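Local coordinates for anopheles Plasmodium-responsive Leucine-rich repeat protein 1B (Anopheles gambiae, PDB 4XGO) that probably takes part in the mosquito response to Plasmodium through its leucine-rich repeat domain, perhaps together with the related protein LRIM1, at residues L142-V147 with V161-A166; E26-N31 with H47-L52; R60-H65 with S84-G89; R227-Y232 with T250-D255. All coordinates share one frame; numbering follows the deposited sequence.

Interaction 1. Residues L142-V147 with V161-A166; sequences LFHVNV and VEELDA. With NAG (2-acetamido-2-deoxy-beta-D-glucopyranose), chain C.
Two glutamates of the next strand's segment meet the imidazole of H144, E162 at its edge and E163 over one face. E162 runs alongside it, bent at CG (chi2 -92°) so that OE1 comes to the ring edge near the ring plane and accepts a weak, bent hydrogen bond from NE2 at 2.9 Å. E163 crosses the histidine obliquely with an extended chain, and its OE1 lies 4.0 Å above one face of the H144 ring, offset toward the rim. Both carboxylates would be expected to stabilise a protonated imidazole. F143 lies beside E162, pointing the same way, with ring and carboxylate planes 28° apart and F143 CE1 3.4 Å from E162 CB. The backbones beneath are adjacent parallel strands, 144-146 and 163-165, of the curved leucine-rich repeat solenoid. H144, E163, N146 and D165 stand on its concave, strand-lined surface, while V145 and L164 face the core, where V145 CG1 packs against L164 CD1 at 3.6 Å. F143 O receives two amides, E162 N on a lone pair and E163 N nearly along the C=O axis; V145 N to E163 O, D165 N to V145 O and V147 N to D165 O continue the ladder. N146, in a sequon completed by S148, carries an N-linked NAG through a 1.4 Å bond from ND2 to C1. The N146 and D165 side chains both have CG anti to the backbone N, and D165 OD2 takes a nearly straight 2.8 Å hydrogen bond from the sugar amide N2. S148 OG bonds N146 OD1 and S167 OG bonds D165 OD1, which helps to fix both groups.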
# COMPACT_ATOMS: atom_id res chain seq x y z
N LEU A 142 -28.38 -4.09 7.47
CA LEU A 142 -27.21 -4.40 6.61
C LEU A 142 -27.54 -5.37 5.48
O LEU A 142 -28.24 -6.36 5.67
CB LEU A 142 -26.03 -4.93 7.43
CG LEU A 142 -25.35 -3.92 8.33
CD1 LEU A 142 -24.34 -4.60 9.25
CD2 LEU A 142 -24.67 -2.79 7.56
N PHE A 143 -27.04 -5.04 4.29
CA PHE A 143 -27.26 -5.81 3.08
C PHE A 143 -25.91 -6.32 2.54
O PHE A 143 -25.81 -7.47 2.10
CB PHE A 143 -27.96 -4.93 2.04
CG PHE A 143 -28.28 -5.62 0.75
CD1 PHE A 143 -29.23 -6.63 0.70
CD2 PHE A 143 -27.66 -5.23 -0.43
CE1 PHE A 143 -29.51 -7.28 -0.49
CE2 PHE A 143 -27.94 -5.86 -1.63
CZ PHE A 143 -28.88 -6.88 -1.65
N HIS A 144 -24.90 -5.44 2.52
CA HIS A 144 -23.56 -5.78 2.02
C HIS A 144 -22.56 -5.33 3.06
O HIS A 144 -22.56 -4.15 3.44
CB HIS A 144 -23.24 -5.05 0.71
CG HIS A 144 -23.79 -5.69 -0.51
ND1 HIS A 144 -23.37 -5.34 -1.77
CD2 HIS A 144 -24.69 -6.69 -0.67
CE1 HIS A 144 -24.01 -6.07 -2.66
NE2 HIS A 144 -24.82 -6.89 -2.02
N VAL A 145 -21.72 -6.25 3.54
CA VAL A 145 -20.79 -5.95 4.59
C VAL A 145 -19.39 -6.51 4.28
O VAL A 145 -19.27 -7.65 3.84
CB VAL A 145 -21.26 -6.56 5.92
CG1 VAL A 145 -20.22 -6.29 6.99
CG2 VAL A 145 -22.61 -5.97 6.34
N ASN A 146 -18.35 -5.72 4.52
CA ASN A 146 -16.99 -6.18 4.34
C ASN A 146 -16.19 -5.81 5.57
O ASN A 146 -15.99 -4.62 5.85
CB ASN A 146 -16.40 -5.56 3.07
CG ASN A 146 -15.11 -6.21 2.63
OD1 ASN A 146 -14.39 -6.84 3.44
ND2 ASN A 146 -14.83 -6.08 1.33
N VAL A 147 -15.76 -6.84 6.31
CA VAL A 147 -14.89 -6.68 7.45
C VAL A 147 -13.59 -7.48 7.29
O VAL A 147 -12.96 -7.85 8.27
CB VAL A 147 -15.58 -7.03 8.80
CG1 VAL A 147 -16.71 -6.05 9.10
CG2 VAL A 147 -16.10 -8.48 8.83
N VAL A 161 -28.33 -9.76 5.97
CA VAL A 161 -27.21 -9.46 5.08
C VAL A 161 -27.18 -10.48 3.94
O VAL A 161 -27.40 -11.69 4.15
CB VAL A 161 -25.86 -9.39 5.84
CG1 VAL A 161 -25.52 -10.70 6.54
CG2 VAL A 161 -24.73 -8.98 4.92
N GLU A 162 -26.96 -9.98 2.72
CA GLU A 162 -26.98 -10.79 1.51
C GLU A 162 -25.57 -11.19 1.10
O GLU A 162 -25.36 -12.27 0.56
CB GLU A 162 -27.64 -10.00 0.37
CG GLU A 162 -27.77 -10.75 -0.96
CD GLU A 162 -26.59 -10.54 -1.91
OE1 GLU A 162 -25.87 -9.54 -1.79
OE2 GLU A 162 -26.39 -11.39 -2.82
N GLU A 163 -24.60 -10.30 1.30
CA GLU A 163 -23.22 -10.62 0.99
C GLU A 163 -22.33 -10.14 2.12
O GLU A 163 -22.40 -8.98 2.53
CB GLU A 163 -22.77 -10.01 -0.34
CG GLU A 163 -21.30 -10.25 -0.63
CD GLU A 163 -20.88 -10.06 -2.08
OE1 GLU A 163 -21.62 -9.38 -2.87
OE2 GLU A 163 -19.77 -10.56 -2.42
N LEU A 164 -21.48 -11.04 2.60
CA LEU A 164 -20.62 -10.75 3.72
C LEU A 164 -19.22 -11.28 3.49
O LEU A 164 -19.05 -12.47 3.23
CB LEU A 164 -21.20 -11.32 5.01
CG LEU A 164 -20.37 -11.22 6.28
CD1 LEU A 164 -19.93 -9.81 6.59
CD2 LEU A 164 -21.19 -11.74 7.44
N ASP A 165 -18.23 -10.39 3.55
CA ASP A 165 -16.83 -10.78 3.43
C ASP A 165 -16.16 -10.54 4.78
O ASP A 165 -16.05 -9.40 5.24
CB ASP A 165 -16.14 -10.02 2.29
CG ASP A 165 -14.70 -10.50 2.03
OD1 ASP A 165 -14.09 -11.19 2.89
OD2 ASP A 165 -14.16 -10.17 0.93
N ALA A 166 -15.78 -11.64 5.43
CA ALA A 166 -15.00 -11.59 6.69
C ALA A 166 -13.69 -12.38 6.59
O ALA A 166 -13.14 -12.85 7.59
CB ALA A 166 -15.84 -12.03 7.88
C1 NAG C . -13.63 -6.63 0.74
C2 NAG C . -13.85 -6.97 -0.73
C3 NAG C . -12.53 -7.43 -1.36
C4 NAG C . -11.43 -6.41 -1.15
C5 NAG C . -11.40 -5.99 0.32
C6 NAG C . -10.42 -4.82 0.51
C7 NAG C . -15.69 -8.15 -1.79
C8 NAG C . -16.55 -9.38 -1.84
N2 NAG C . -14.75 -8.07 -0.86
O3 NAG C . -12.70 -7.73 -2.74
O4 NAG C . -10.15 -7.00 -1.41
O5 NAG C . -12.68 -5.60 0.80
O6 NAG C . -9.31 -5.39 1.16
O7 NAG C . -15.89 -7.25 -2.59

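Interaction 2. Residues E26-N31 with H47-L52; sequences EVLNLN and HTIQKL
Three leucine and isoleucine tips carry the apolar part of the contact. L28 CD2 meets I49 CD1 at 3.7 Å, the two side chains crossing obliquely, and the same methyl lies 3.9 Å from L52 CD1. L28 and L52, on the inward face of the strands of the leucine-rich repeat solenoid, run side by side, CG anti to the backbone N in each. On the other face V27 CG2 rests beside K51 CB and CD, while the lysine chain extends past it. The backbone sets this register: L28 N donates to K51 O at 2.9 Å, nearly along the C=O axis, and E26 O is gripped twice, by Q50 N on a lone pair and by K51 N at 3.1 Å. Farther along, N29 OD1 accepts from N31 N in an Asx turn at the end of strand 27-29. T48 OG1 is tied to V25 O, just before E26. Strand 27-29 is the first of the parallel ladder and 51-53 the second; K51 and L52 lean on strand 75-77, and V27 packs on helix 12-23. N29 and N31 hydrogen-bond to N29 and N31 of the second subunit, where strand 27-29 meets its counterpart.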
# COMPACT_ATOMS: atom_id res chain seq x y z
N GLU A 26 -24.41 19.13 -2.78
CA GLU A 26 -25.06 17.93 -2.32
C GLU A 26 -24.03 16.82 -2.22
O GLU A 26 -24.19 15.92 -1.41
CB GLU A 26 -26.16 17.52 -3.29
CG GLU A 26 -27.27 18.55 -3.37
CD GLU A 26 -28.48 18.08 -4.15
OE1 GLU A 26 -28.34 17.14 -4.95
OE2 GLU A 26 -29.57 18.68 -3.95
N VAL A 27 -23.01 16.87 -3.07
CA VAL A 27 -21.88 15.93 -2.99
C VAL A 27 -20.67 16.78 -2.74
O VAL A 27 -20.43 17.73 -3.47
CB VAL A 27 -21.73 15.10 -4.28
CG1 VAL A 27 -20.50 14.19 -4.21
CG2 VAL A 27 -22.99 14.29 -4.51
N LEU A 28 -19.92 16.47 -1.69
CA LEU A 28 -18.73 17.23 -1.37
C LEU A 28 -17.54 16.31 -1.41
O LEU A 28 -17.43 15.39 -0.61
CB LEU A 28 -18.87 17.92 0.00
CG LEU A 28 -17.62 18.68 0.48
CD1 LEU A 28 -17.26 19.78 -0.50
CD2 LEU A 28 -17.78 19.25 1.87
N ASN A 29 -16.63 16.58 -2.34
CA ASN A 29 -15.42 15.79 -2.46
C ASN A 29 -14.22 16.48 -1.80
O ASN A 29 -13.63 17.42 -2.35
CB ASN A 29 -15.12 15.45 -3.91
CG ASN A 29 -13.96 14.48 -4.04
OD1 ASN A 29 -13.52 13.90 -3.04
ND2 ASN A 29 -13.46 14.27 -5.25
N LEU A 30 -13.87 16.00 -0.59
CA LEU A 30 -12.70 16.44 0.12
C LEU A 30 -11.64 15.35 0.12
O LEU A 30 -10.72 15.35 0.94
CB LEU A 30 -13.06 16.81 1.55
CG LEU A 30 -14.11 17.89 1.73
CD1 LEU A 30 -14.38 18.12 3.22
CD2 LEU A 30 -13.69 19.17 1.03
N ASN A 31 -11.75 14.41 -0.82
CA ASN A 31 -10.74 13.35 -0.89
C ASN A 31 -9.37 13.93 -1.22
O ASN A 31 -9.27 14.81 -2.08
CB ASN A 31 -11.07 12.37 -2.01
CG ASN A 31 -12.31 11.54 -1.74
OD1 ASN A 31 -12.83 11.48 -0.63
ND2 ASN A 31 -12.79 10.91 -2.79
N HIS A 47 -25.19 22.62 5.30
CA HIS A 47 -26.24 21.68 5.72
C HIS A 47 -26.86 20.88 4.58
O HIS A 47 -27.61 19.93 4.83
CB HIS A 47 -27.35 22.42 6.49
CG HIS A 47 -26.87 23.18 7.69
ND1 HIS A 47 -26.04 22.62 8.65
CD2 HIS A 47 -27.15 24.43 8.12
CE1 HIS A 47 -25.83 23.51 9.61
NE2 HIS A 47 -26.49 24.61 9.31
N THR A 48 -26.53 21.23 3.33
CA THR A 48 -27.07 20.56 2.16
C THR A 48 -26.39 19.21 1.84
O THR A 48 -26.91 18.47 1.03
CB THR A 48 -26.94 21.46 0.91
OG1 THR A 48 -25.58 21.89 0.79
CG2 THR A 48 -27.85 22.69 1.01
N ILE A 49 -25.26 18.91 2.47
CA ILE A 49 -24.46 17.71 2.09
C ILE A 49 -25.24 16.40 2.31
O ILE A 49 -25.76 16.14 3.41
CB ILE A 49 -23.14 17.66 2.87
CG1 ILE A 49 -22.24 18.81 2.45
CG2 ILE A 49 -22.42 16.31 2.64
CD1 ILE A 49 -21.11 19.10 3.42
N GLN A 50 -25.33 15.60 1.26
CA GLN A 50 -25.88 14.26 1.35
C GLN A 50 -24.79 13.21 1.20
O GLN A 50 -24.90 12.14 1.78
CB GLN A 50 -26.92 14.06 0.28
CG GLN A 50 -28.16 14.92 0.50
CD GLN A 50 -29.15 14.77 -0.61
OE1 GLN A 50 -29.16 13.76 -1.32
NE2 GLN A 50 -30.00 15.78 -0.80
N LYS A 51 -23.77 13.48 0.39
CA LYS A 51 -22.63 12.55 0.22
C LYS A 51 -21.33 13.26 0.53
O LYS A 51 -21.00 14.28 -0.10
CB LYS A 51 -22.59 11.97 -1.19
CG LYS A 51 -23.87 11.27 -1.59
CD LYS A 51 -23.65 10.51 -2.89
CE LYS A 51 -24.94 9.87 -3.35
NZ LYS A 51 -24.76 9.22 -4.68
N LEU A 52 -20.60 12.74 1.50
CA LEU A 52 -19.38 13.39 1.98
C LEU A 52 -18.21 12.46 1.79
O LEU A 52 -18.17 11.38 2.40
CB LEU A 52 -19.52 13.76 3.45
CG LEU A 52 -18.34 14.42 4.14
CD1 LEU A 52 -17.92 15.67 3.40
CD2 LEU A 52 -18.73 14.72 5.60

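Interaction 3. Residues R60-H65 with S84-G89; sequences RYLPPH and SSLPPG
Corresponding stretches of two successive leucine-rich repeats, each with a Leu-Pro-Pro sequence, run almost parallel here on the side of the solenoid away from its strand ladder. L62 CA and L86 CA are 7.0 Å apart, too far for direct backbone bonds there, and water fills the role. Water 1 gives a proton to R60 O and accepts from S84 N; water 2 accepts from L62 N and donates to S85 O at 2.8 Å. At one end R60, with CG anti to its backbone N and the chain bent at chi2 (71°), brings its guanidinium across so that NH1 donates in plane to S84 OG at 2.7 Å. The Y61 ring braces this cation within its own segment, its CE1 lying 3.9 Å above the guanidinium centre. In the middle L62 and L86 point the same way side by side, and L62 CD1 touches L86 CD2 at 4.1 Å. The proline rings close the other end: P87 CG wedges against L62 O at 3.4 Å and against the CA of P64, whose CB stands 4.0 Å from P87 CB. P64 CB also rests on the carbonyl oxygen of P88. Beyond it G89, with positive phi (89°), turns the chain, and water 3, which donates to G89 O, lies in the plane of the H65 ring, 3.2 Å from H65 ND1. The 60-65 segment falls between strands 51-53 and 75-77; the loop holding 84-89 leads from strand 75-77 to strand 99-101. L62 packs on I90 and L86 on M102, while the S84 backbone bonds on to E108.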
# COMPACT_ATOMS: atom_id res chain seq x y z
N ARG A 60 -6.91 11.96 12.00
CA ARG A 60 -6.57 11.15 13.18
C ARG A 60 -7.74 10.97 14.15
O ARG A 60 -7.86 9.91 14.78
CB ARG A 60 -5.37 11.79 13.89
CG ARG A 60 -4.87 11.05 15.11
CD ARG A 60 -4.17 9.75 14.78
NE ARG A 60 -3.91 9.00 16.01
CZ ARG A 60 -4.78 8.18 16.60
NH1 ARG A 60 -5.98 7.96 16.07
NH2 ARG A 60 -4.43 7.57 17.73
N TYR A 61 -8.57 12.00 14.27
CA TYR A 61 -9.75 11.99 15.14
C TYR A 61 -10.93 12.66 14.47
O TYR A 61 -10.74 13.59 13.68
CB TYR A 61 -9.50 12.78 16.44
CG TYR A 61 -8.25 12.39 17.16
CD1 TYR A 61 -8.20 11.21 17.90
CD2 TYR A 61 -7.12 13.20 17.11
CE1 TYR A 61 -7.04 10.85 18.57
CE2 TYR A 61 -5.96 12.84 17.77
CZ TYR A 61 -5.93 11.67 18.49
OH TYR A 61 -4.76 11.33 19.15
N LEU A 62 -12.13 12.19 14.79
CA LEU A 62 -13.35 12.89 14.45
C LEU A 62 -13.95 13.51 15.72
O LEU A 62 -14.13 12.80 16.70
CB LEU A 62 -14.39 11.93 13.87
CG LEU A 62 -14.08 11.25 12.54
CD1 LEU A 62 -15.20 10.25 12.26
CD2 LEU A 62 -13.95 12.23 11.40
N PRO A 63 -14.28 14.81 15.68
CA PRO A 63 -15.02 15.37 16.82
C PRO A 63 -16.39 14.69 16.95
O PRO A 63 -17.03 14.41 15.95
CB PRO A 63 -15.18 16.85 16.46
CG PRO A 63 -14.21 17.10 15.35
CD PRO A 63 -14.04 15.81 14.63
N PRO A 64 -16.86 14.42 18.19
CA PRO A 64 -18.09 13.61 18.35
C PRO A 64 -19.33 14.20 17.68
O PRO A 64 -20.20 13.44 17.24
CB PRO A 64 -18.28 13.52 19.87
CG PRO A 64 -17.11 14.17 20.51
CD PRO A 64 -16.19 14.73 19.47
N HIS A 65 -19.43 15.53 17.63
CA HIS A 65 -20.63 16.18 17.07
C HIS A 65 -20.40 16.79 15.67
O HIS A 65 -21.19 17.59 15.19
CB HIS A 65 -21.15 17.25 18.05
CG HIS A 65 -21.44 16.73 19.42
ND1 HIS A 65 -22.31 15.68 19.65
CD2 HIS A 65 -20.98 17.10 20.63
CE1 HIS A 65 -22.38 15.44 20.95
NE2 HIS A 65 -21.58 16.28 21.56
N SER A 84 -8.28 5.64 14.85
CA SER A 84 -8.13 4.45 15.71
C SER A 84 -9.41 4.14 16.50
O SER A 84 -9.58 3.02 16.98
CB SER A 84 -6.92 4.59 16.64
OG SER A 84 -6.98 5.80 17.37
N SER A 85 -10.33 5.09 16.60
CA SER A 85 -11.62 4.85 17.25
C SER A 85 -12.66 5.83 16.74
O SER A 85 -12.32 6.85 16.12
CB SER A 85 -11.48 4.99 18.77
OG SER A 85 -11.22 6.33 19.14
N LEU A 86 -13.93 5.53 17.01
CA LEU A 86 -15.01 6.47 16.74
C LEU A 86 -15.57 6.93 18.08
O LEU A 86 -15.75 6.11 18.97
CB LEU A 86 -16.11 5.80 15.93
CG LEU A 86 -15.67 5.29 14.56
CD1 LEU A 86 -16.80 4.57 13.85
CD2 LEU A 86 -15.17 6.46 13.74
N PRO A 87 -15.81 8.24 18.22
CA PRO A 87 -16.31 8.75 19.50
C PRO A 87 -17.79 8.47 19.71
O PRO A 87 -18.52 8.28 18.74
CB PRO A 87 -16.07 10.24 19.37
CG PRO A 87 -16.26 10.49 17.92
CD PRO A 87 -15.62 9.32 17.24
N PRO A 88 -18.25 8.42 20.98
CA PRO A 88 -19.67 8.18 21.21
C PRO A 88 -20.51 9.29 20.60
O PRO A 88 -20.16 10.47 20.73
CB PRO A 88 -19.81 8.11 22.75
CG PRO A 88 -18.54 8.68 23.29
CD PRO A 88 -17.48 8.47 22.24
N GLY A 89 -21.57 8.90 19.90
CA GLY A 89 -22.52 9.82 19.32
C GLY A 89 -22.16 10.26 17.91
O GLY A 89 -22.82 11.13 17.35
O HOH W 1 -9.21 8.03 16.28
O HOH W 2 -12.12 9.67 16.32
O HOH W 3 -23.53 13.90 17.30

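Interaction 4. Residues R227-Y232 with T250-D255; sequences RLERLY and TLKVLD
Strands 230-232 and 253-255 are parallel neighbours in the leucine-rich repeat solenoid, 4.8 Å apart at their axes. Backbone bonds set the register. E229 O takes two amides, K252 N on a lone pair at 2.8 Å and V253 N nearly along the C=O axis, after which L231 N donates to V253 O and D255 N to L231 O. One side-chain bond precedes this ladder: T250 OG1, held between its own backbone N and carbonyl carbon (chi1 44°), donates to L228 O from above the carbonyl plane. Apolar contacts lie on the inward side, where L231 and L254 lie side by side with L231 CD2 3.6 Å from L254 CD1, and L251 CD1 reaches both L228 CG and L231 CB. On the concave face V253 is flanked by R230, whose CG lies on V253 CB, and by Y232, whose CE2 comes 3.9 Å from V253 CG1. D255 CB meets Y232 CD2, the ring and carboxylate planes being 78° apart and the carboxylate held at OD1 by S257 OG. Charges cluster at the strand start. R230 pairs with D206 of the preceding strand and, by charge alone, with E229 OE1. K252 runs beside both, its CE over one face of the R230 guanidinium, 3.5 Å from NH2. The two cations probably repel, and water 4 mediates between them, accepting at 2.7 Å from K252 NZ and weakly from R230 NH2.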
# COMPACT_ATOMS: atom_id res chain seq x y z
N ARG A 227 -29.93 -23.74 -2.55
CA ARG A 227 -29.37 -23.23 -3.80
C ARG A 227 -27.85 -23.11 -3.85
O ARG A 227 -27.33 -22.38 -4.70
CB ARG A 227 -30.03 -21.89 -4.14
CG ARG A 227 -30.50 -21.09 -2.94
CD ARG A 227 -31.02 -19.73 -3.37
NE ARG A 227 -30.56 -18.69 -2.46
CZ ARG A 227 -30.26 -17.44 -2.81
NH1 ARG A 227 -30.38 -17.02 -4.07
NH2 ARG A 227 -29.83 -16.60 -1.87
N LEU A 228 -27.14 -23.85 -3.01
CA LEU A 228 -25.69 -23.78 -2.98
C LEU A 228 -25.10 -24.19 -4.33
O LEU A 228 -25.44 -25.25 -4.86
CB LEU A 228 -25.14 -24.66 -1.87
CG LEU A 228 -23.63 -24.58 -1.64
CD1 LEU A 228 -23.19 -23.24 -1.09
CD2 LEU A 228 -23.18 -25.70 -0.72
N GLU A 229 -24.24 -23.33 -4.87
CA GLU A 229 -23.59 -23.57 -6.17
C GLU A 229 -22.09 -23.79 -6.07
O GLU A 229 -21.52 -24.57 -6.84
CB GLU A 229 -23.84 -22.41 -7.13
CG GLU A 229 -25.28 -22.32 -7.62
CD GLU A 229 -25.50 -21.18 -8.58
OE1 GLU A 229 -24.53 -20.79 -9.28
OE2 GLU A 229 -26.64 -20.66 -8.63
N ARG A 230 -21.42 -23.09 -5.14
CA ARG A 230 -19.96 -23.15 -5.07
C ARG A 230 -19.51 -23.27 -3.63
O ARG A 230 -19.90 -22.47 -2.77
CB ARG A 230 -19.34 -21.90 -5.72
CG ARG A 230 -19.86 -21.64 -7.12
CD ARG A 230 -19.15 -20.46 -7.75
NE ARG A 230 -19.56 -20.28 -9.13
CZ ARG A 230 -20.70 -19.70 -9.52
NH1 ARG A 230 -21.59 -19.23 -8.64
NH2 ARG A 230 -20.95 -19.58 -10.83
N LEU A 231 -18.70 -24.30 -3.38
CA LEU A 231 -18.17 -24.59 -2.05
C LEU A 231 -16.65 -24.75 -2.16
O LEU A 231 -16.13 -25.66 -2.84
CB LEU A 231 -18.81 -25.86 -1.47
CG LEU A 231 -18.21 -26.38 -0.16
CD1 LEU A 231 -18.41 -25.39 0.97
CD2 LEU A 231 -18.81 -27.72 0.20
N TYR A 232 -15.94 -23.83 -1.51
CA TYR A 232 -14.50 -23.83 -1.52
C TYR A 232 -13.96 -24.18 -0.14
O TYR A 232 -14.24 -23.48 0.84
CB TYR A 232 -13.94 -22.47 -1.94
CG TYR A 232 -14.44 -21.99 -3.27
CD1 TYR A 232 -15.59 -21.24 -3.37
CD2 TYR A 232 -13.75 -22.29 -4.43
CE1 TYR A 232 -16.06 -20.79 -4.60
CE2 TYR A 232 -14.20 -21.84 -5.67
CZ TYR A 232 -15.36 -21.09 -5.74
OH TYR A 232 -15.83 -20.62 -6.96
N THR A 250 -28.00 -28.09 -7.13
CA THR A 250 -27.45 -26.82 -7.59
C THR A 250 -25.92 -26.74 -7.52
O THR A 250 -25.33 -25.86 -8.13
CB THR A 250 -28.04 -25.63 -6.79
OG1 THR A 250 -28.06 -25.96 -5.39
CG2 THR A 250 -29.46 -25.32 -7.24
N LEU A 251 -25.27 -27.68 -6.82
CA LEU A 251 -23.82 -27.58 -6.60
C LEU A 251 -23.02 -27.87 -7.85
O LEU A 251 -23.10 -28.96 -8.42
CB LEU A 251 -23.36 -28.51 -5.48
CG LEU A 251 -21.92 -28.30 -4.98
CD1 LEU A 251 -21.77 -26.96 -4.27
CD2 LEU A 251 -21.54 -29.40 -4.02
N LYS A 252 -22.22 -26.89 -8.27
CA LYS A 252 -21.43 -27.08 -9.48
C LYS A 252 -19.93 -26.89 -9.33
O LYS A 252 -19.19 -27.35 -10.19
CB LYS A 252 -22.00 -26.24 -10.63
CG LYS A 252 -22.01 -24.75 -10.41
CD LYS A 252 -22.80 -24.10 -11.54
CE LYS A 252 -22.55 -22.61 -11.62
NZ LYS A 252 -23.15 -22.05 -12.86
N VAL A 253 -19.49 -26.30 -8.22
CA VAL A 253 -18.07 -26.14 -7.95
C VAL A 253 -17.77 -26.69 -6.56
O VAL A 253 -18.41 -26.31 -5.59
CB VAL A 253 -17.64 -24.68 -8.01
CG1 VAL A 253 -16.18 -24.54 -7.64
CG2 VAL A 253 -17.90 -24.10 -9.40
N LEU A 254 -16.79 -27.58 -6.49
CA LEU A 254 -16.31 -28.15 -5.23
C LEU A 254 -14.80 -28.19 -5.23
O LEU A 254 -14.19 -28.93 -6.01
CB LEU A 254 -16.89 -29.55 -5.02
CG LEU A 254 -16.56 -30.24 -3.69
CD1 LEU A 254 -17.05 -29.37 -2.53
CD2 LEU A 254 -17.18 -31.63 -3.62
N ASP A 255 -14.20 -27.36 -4.38
CA ASP A 255 -12.75 -27.25 -4.30
C ASP A 255 -12.28 -27.91 -2.99
O ASP A 255 -12.47 -27.37 -1.92
CB ASP A 255 -12.29 -25.79 -4.39
CG ASP A 255 -10.79 -25.63 -4.44
OD1 ASP A 255 -10.04 -26.63 -4.32
OD2 ASP A 255 -10.32 -24.48 -4.56
O HOH W 4 -23.90 -19.43 -12.57

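From the N terminus the contacts follow one another in series, none nested in or crossing another: interaction 2, then 3, 1 and 4. Each closes a loop of 13 to 18 residues, the path from one repeat to the next. Interactions 2, 1 and 4 join neighbouring strands of the parallel ladder, at its first pair, near the middle of the chain and farther toward the C terminus; the centres of 2 and 4 stand about 42 Å apart. Interaction 3 instead couples consecutive repeats on the far side of the solenoid, its centre about 19 Å from that of interaction 2. Three contacts thus tie coils along the strand-lined side, and one does so on the far side near the N-terminal end.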